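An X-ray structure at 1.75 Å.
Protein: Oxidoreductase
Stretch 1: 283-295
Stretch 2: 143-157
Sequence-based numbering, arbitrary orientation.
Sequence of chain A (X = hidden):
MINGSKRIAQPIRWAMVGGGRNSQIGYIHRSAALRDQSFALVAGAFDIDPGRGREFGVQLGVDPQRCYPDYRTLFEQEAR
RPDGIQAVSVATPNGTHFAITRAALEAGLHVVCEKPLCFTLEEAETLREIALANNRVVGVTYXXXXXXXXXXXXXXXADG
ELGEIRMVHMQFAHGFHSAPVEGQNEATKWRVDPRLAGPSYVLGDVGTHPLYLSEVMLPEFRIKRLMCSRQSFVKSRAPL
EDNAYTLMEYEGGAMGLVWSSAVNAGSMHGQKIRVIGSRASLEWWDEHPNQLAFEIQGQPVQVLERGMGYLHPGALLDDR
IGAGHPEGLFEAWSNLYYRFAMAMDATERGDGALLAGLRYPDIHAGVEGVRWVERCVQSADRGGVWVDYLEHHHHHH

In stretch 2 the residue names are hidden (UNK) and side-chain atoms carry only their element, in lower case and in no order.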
# COMPACT_ATOMS: atom_id res chain seq x y z
N GLU A 283 8.97 9.49 -6.96
CA GLU A 283 8.66 9.78 -5.54
C GLU A 283 9.33 8.75 -4.64
O GLU A 283 9.23 7.55 -4.92
CB GLU A 283 7.16 9.85 -5.30
CG GLU A 283 6.82 10.27 -3.87
CD GLU A 283 5.34 10.54 -3.62
OE1 GLU A 283 4.62 10.84 -4.58
OE2 GLU A 283 4.92 10.44 -2.44
N TRP A 284 9.95 9.24 -3.58
CA TRP A 284 10.72 8.42 -2.61
C TRP A 284 10.24 8.77 -1.21
O TRP A 284 9.99 9.95 -0.95
CB TRP A 284 12.21 8.67 -2.79
CG TRP A 284 13.09 7.81 -1.93
CD1 TRP A 284 13.52 6.55 -2.21
CD2 TRP A 284 13.68 8.17 -0.67
NE1 TRP A 284 14.32 6.09 -1.20
CE2 TRP A 284 14.45 7.06 -0.25
CE3 TRP A 284 13.62 9.29 0.17
CZ2 TRP A 284 15.15 7.05 0.96
CZ3 TRP A 284 14.33 9.29 1.35
CH2 TRP A 284 15.09 8.18 1.74
N TRP A 285 10.15 7.76 -0.35
CA TRP A 285 9.63 7.83 1.03
C TRP A 285 10.63 7.13 1.94
O TRP A 285 10.94 5.96 1.69
CB TRP A 285 8.25 7.18 1.04
CG TRP A 285 7.60 7.07 2.38
CD1 TRP A 285 7.87 7.79 3.51
CD2 TRP A 285 6.50 6.21 2.71
NE1 TRP A 285 7.02 7.42 4.52
CE2 TRP A 285 6.17 6.46 4.06
CE3 TRP A 285 5.76 5.27 1.99
CZ2 TRP A 285 5.14 5.77 4.71
CZ3 TRP A 285 4.75 4.59 2.63
CH2 TRP A 285 4.44 4.84 3.97
N ASP A 286 11.16 7.84 2.94
CA ASP A 286 12.32 7.35 3.74
C ASP A 286 11.96 6.07 4.50
O ASP A 286 12.88 5.28 4.78
CB ASP A 286 12.85 8.45 4.67
CG ASP A 286 11.97 8.83 5.85
OD1 ASP A 286 10.74 8.65 5.78
OD2 ASP A 286 12.54 9.35 6.84
N GLU A 287 10.68 5.84 4.81
CA GLU A 287 10.28 4.67 5.65
C GLU A 287 10.33 3.39 4.81
O GLU A 287 10.33 2.31 5.38
CB GLU A 287 8.90 4.90 6.26
CG GLU A 287 8.87 6.04 7.26
CD GLU A 287 7.48 6.33 7.77
OE1 GLU A 287 6.87 5.43 8.40
OE2 GLU A 287 6.98 7.43 7.48
N HIS A 288 10.31 3.54 3.48
CA HIS A 288 10.42 2.42 2.52
C HIS A 288 11.50 2.79 1.51
O HIS A 288 11.21 3.02 0.35
CB HIS A 288 9.04 2.15 1.93
CG HIS A 288 8.08 1.75 3.01
ND1 HIS A 288 8.14 0.51 3.60
CD2 HIS A 288 7.13 2.44 3.66
CE1 HIS A 288 7.22 0.44 4.54
NE2 HIS A 288 6.57 1.61 4.59
N PRO A 289 12.77 2.84 1.95
CA PRO A 289 13.83 3.49 1.17
C PRO A 289 14.31 2.66 -0.02
O PRO A 289 15.00 3.21 -0.85
CB PRO A 289 14.94 3.64 2.21
CG PRO A 289 14.78 2.43 3.08
CD PRO A 289 13.27 2.26 3.21
N ASN A 290 13.91 1.39 -0.09
CA ASN A 290 14.38 0.43 -1.12
C ASN A 290 13.49 0.46 -2.37
O ASN A 290 13.77 -0.33 -3.27
CB ASN A 290 14.47 -0.98 -0.54
CG ASN A 290 15.35 -1.00 0.68
OD1 ASN A 290 16.49 -0.54 0.63
ND2 ASN A 290 14.82 -1.51 1.78
N GLN A 291 12.47 1.32 -2.41
CA GLN A 291 11.58 1.48 -3.58
C GLN A 291 11.59 2.94 -4.03
O GLN A 291 11.78 3.84 -3.19
CB GLN A 291 10.16 1.01 -3.28
CG GLN A 291 10.07 -0.51 -3.12
CD GLN A 291 10.47 -0.97 -1.74
OE1 GLN A 291 10.10 -0.36 -0.74
NE2 GLN A 291 11.22 -2.06 -1.67
N LEU A 292 11.40 3.14 -5.33
CA LEU A 292 11.27 4.49 -5.92
C LEU A 292 10.13 4.44 -6.94
O LEU A 292 10.22 3.65 -7.90
CB LEU A 292 12.60 4.89 -6.56
CG LEU A 292 12.60 6.24 -7.27
CD1 LEU A 292 12.55 7.38 -6.27
CD2 LEU A 292 13.83 6.36 -8.16
N ALA A 293 9.07 5.20 -6.70
CA ALA A 293 7.92 5.31 -7.62
C ALA A 293 8.38 6.04 -8.88
O ALA A 293 9.06 7.06 -8.74
CB ALA A 293 6.76 6.04 -6.99
N PHE A 294 8.04 5.52 -10.05
CA PHE A 294 8.37 6.15 -11.36
C PHE A 294 7.11 6.11 -12.21
O PHE A 294 6.66 5.03 -12.58
CB PHE A 294 9.56 5.48 -12.04
CG PHE A 294 9.88 6.03 -13.41
CD1 PHE A 294 9.95 7.40 -13.63
CD2 PHE A 294 10.16 5.18 -14.46
CE1 PHE A 294 10.25 7.90 -14.89
CE2 PHE A 294 10.48 5.69 -15.71
CZ PHE A 294 10.52 7.04 -15.92
N GLU A 295 6.55 7.28 -12.47
CA GLU A 295 5.16 7.40 -12.96
C GLU A 295 5.15 8.25 -14.23
O GLU A 295 5.05 9.48 -14.14
CB GLU A 295 4.28 7.95 -11.84
CG GLU A 295 4.46 7.18 -10.54
CD GLU A 295 3.51 7.56 -9.42
OE1 GLU A 295 3.04 8.73 -9.39
OE2 GLU A 295 3.22 6.67 -8.58
N UNK A 143 22.04 11.88 6.08
CA UNK A 143 22.24 10.43 6.02
C UNK A 143 21.35 9.78 4.97
O UNK A 143 21.77 8.79 4.38
N UNK A 144 20.16 10.34 4.73
CA UNK A 144 19.17 9.73 3.80
C UNK A 144 19.74 9.72 2.39
O UNK A 144 19.34 8.89 1.57
c UNK A 144 17.27 10.47 5.27
c UNK A 144 17.44 11.57 6.11
o UNK A 144 15.87 10.39 9.18
c UNK A 144 16.97 11.56 7.41
c UNK A 144 16.66 9.35 5.79
c UNK A 144 17.83 10.47 3.88
c UNK A 144 16.34 10.43 7.90
c UNK A 144 16.17 9.32 7.09
N UNK A 145 20.70 10.61 2.11
CA UNK A 145 21.31 10.76 0.77
C UNK A 145 22.20 9.54 0.45
O UNK A 145 22.61 9.39 -0.73
c UNK A 145 22.08 12.05 0.72
N UNK A 146 22.50 8.71 1.45
CA UNK A 146 23.24 7.45 1.28
C UNK A 146 22.44 6.34 0.63
O UNK A 146 23.04 5.32 0.23
N UNK A 147 21.11 6.46 0.57
CA UNK A 147 20.24 5.42 -0.06
C UNK A 147 20.48 5.40 -1.57
O UNK A 147 20.37 6.48 -2.21
c UNK A 147 18.77 5.63 0.30
n UNK A 147 18.03 6.00 2.69
c UNK A 147 17.82 5.29 3.78
n UNK A 147 18.07 4.02 3.52
c UNK A 147 18.47 3.91 2.21
c UNK A 147 18.44 5.15 1.67
N UNK A 148 20.79 4.22 -2.11
CA UNK A 148 21.12 4.00 -3.55
C UNK A 148 20.09 4.69 -4.46
O UNK A 148 20.49 5.21 -5.52
n UNK A 148 22.26 -0.06 -1.75
c UNK A 148 22.36 1.76 -3.32
c UNK A 148 21.16 2.51 -3.89
o UNK A 148 22.01 2.01 -0.96
c UNK A 148 22.17 1.25 -1.91
N UNK A 149 18.80 4.65 -4.11
CA UNK A 149 17.78 5.09 -5.10
C UNK A 149 17.75 6.62 -5.22
O UNK A 149 17.14 7.10 -6.18
c UNK A 149 16.42 4.51 -4.74
c UNK A 149 14.96 2.49 -4.50
c UNK A 149 16.28 3.02 -5.03
c UNK A 149 16.42 2.73 -6.52
N UNK A 150 18.42 7.35 -4.31
CA UNK A 150 18.58 8.82 -4.48
C UNK A 150 19.47 9.06 -5.72
O UNK A 150 19.09 9.90 -6.56
c UNK A 150 16.80 9.52 -2.14
c UNK A 150 19.13 9.50 -3.22
c UNK A 150 19.26 11.00 -3.43
c UNK A 150 18.28 9.20 -1.98
N UNK A 151 20.56 8.29 -5.86
CA UNK A 151 21.46 8.34 -7.04
C UNK A 151 20.68 7.90 -8.28
O UNK A 151 20.88 8.52 -9.35
c UNK A 151 24.04 8.36 -8.82
o UNK A 151 24.40 8.18 -9.99
c UNK A 151 23.46 7.17 -8.07
o UNK A 151 24.16 9.45 -8.22
c UNK A 151 22.70 7.49 -6.80
N UNK A 152 19.82 6.89 -8.17
CA UNK A 152 18.96 6.46 -9.31
C UNK A 152 18.12 7.65 -9.78
O UNK A 152 18.03 7.89 -11.00
n UNK A 152 16.92 4.38 -12.36
c UNK A 152 17.04 4.93 -10.01
c UNK A 152 18.06 5.28 -8.93
c UNK A 152 17.66 4.35 -11.26
o UNK A 152 18.79 3.86 -11.23
N UNK A 153 17.47 8.35 -8.85
CA UNK A 153 16.60 9.51 -9.16
C UNK A 153 17.45 10.60 -9.83
O UNK A 153 17.02 11.14 -10.86
c UNK A 153 15.93 10.00 -7.90
N UNK A 154 18.62 10.91 -9.28
CA UNK A 154 19.52 11.93 -9.87
C UNK A 154 19.79 11.58 -11.33
O UNK A 154 19.68 12.46 -12.20
c UNK A 154 21.80 13.06 -9.69
c UNK A 154 20.86 12.00 -9.13
n UNK A 154 24.39 10.36 -11.80
c UNK A 154 23.97 11.51 -11.31
n UNK A 154 23.80 12.54 -12.13
c UNK A 154 23.24 12.81 -9.32
n UNK A 154 23.72 11.61 -10.00
N UNK A 155 20.17 10.33 -11.59
CA UNK A 155 20.60 9.85 -12.92
C UNK A 155 19.42 9.90 -13.88
O UNK A 155 19.62 10.27 -15.06
c UNK A 155 21.18 8.46 -12.81
N UNK A 156 18.22 9.52 -13.42
CA UNK A 156 17.01 9.51 -14.29
C UNK A 156 16.70 10.95 -14.72
O UNK A 156 16.38 11.17 -15.90
c UNK A 156 13.22 6.95 -13.23
c UNK A 156 15.94 7.43 -13.33
s UNK A 156 14.67 6.88 -12.18
c UNK A 156 15.81 8.91 -13.55
N UNK A 157 16.78 11.89 -13.78
CA UNK A 157 16.47 13.32 -14.03
C UNK A 157 17.49 13.85 -15.04
O UNK A 157 17.06 14.50 -16.02
c UNK A 157 15.28 14.17 -10.43
c UNK A 157 16.45 14.11 -12.71
c UNK A 157 15.23 13.70 -11.86
c UNK A 157 16.47 15.61 -12.97
O HOH W 1 17.67 3.01 -1.91

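Position 143 has backbone atoms alone and lies beyond reach of stretch 1; it is Gly-143. Position 144 carries one carbon and then a six-carbon ring bearing an oxygen, and these atoms touch Trp-284 and Asp-286; this is Tyr-144, whose CB lies 4.2 Å from Trp-284 CH2 and whose CE1 is 3.6 Å from Asp-286 OD2. At 145 a single carbon points away from stretch 1, giving Ala-145. Position 146 again lacks a side chain and is Gly-146; an ideal CB here would be crowded by Gly-143 O at 3.2 Å.

Position 147 shows one carbon leading to a five-membered ring of three carbons and two nitrogens that touches both Trp-284 and Pro-289: His-147. Pro-289 CB sits over the ring face, 3.4 Å from His-147 NE2, while His-147 ND1 approaches the edge of the indole, 3.5 Å from Trp-284 CZ2. Position 148 has three carbons, the third holding one oxygen and one nitrogen, and touches nothing on stretch 1. Oxygen and nitrogen together indicate an amide, so this is Gln-148.

At position 149, four carbons fork at the second, and one tip presses on the backbone of the turn at Asn-290 and on Leu-292; this is Leu-149, whose CD1 lies 3.3 Å from Asn-290 C and 3.9 Å from Leu-292 CB. At 150, four carbons fork at the first, with one arm two carbons long whose tip covers a face of the Trp-284 ring, hence Ile-150; its CD1 is 3.7 Å from Trp-284 CD2.

Position 151, three carbons ending in two oxygens, is Glu-151, out of reach. Position 152 has three carbons ending in one oxygen and one nitrogen and touches Leu-292: Gln-152, whose CG lies 4.0 Å from Leu-292 CD2. The lone carbon at 153 is 4.2 Å from that same Leu-292 CD2 and defines Ala-153. Three carbons, a nitrogen and a carbon with two further nitrogens make 154 Arg-154, which turns to a salt bridge with Glu-151. Position 155, one carbon without contact, is Ala-155. The unbranched chain at 156, two carbons, sulfur and carbon, touches Leu-292 and ends over a face of the Phe-294 ring; it is Met-156, its CE 3.3 Å from Phe-294 CD1. Position 157, four carbons forked at the first with one longer arm, is Ile-157, beyond reach.

The contact is chiefly apolar packing, with no direct hydrogen bond across it. Trp-284, Leu-292 and Phe-294 point toward stretch 2, whereas Glu-283, Ala-293 and Glu-295 remain out of reach, as strand alternation predicts. One water bridges the backbones, accepting from Leu-149 N (3.0 Å) and donating to Pro-289 O (2.9 Å), an oxygen that also accepts from Trp-284 NE1 at 3.0 Å.

Stretch 2 143-157: GYAGHQLIEQARAMI
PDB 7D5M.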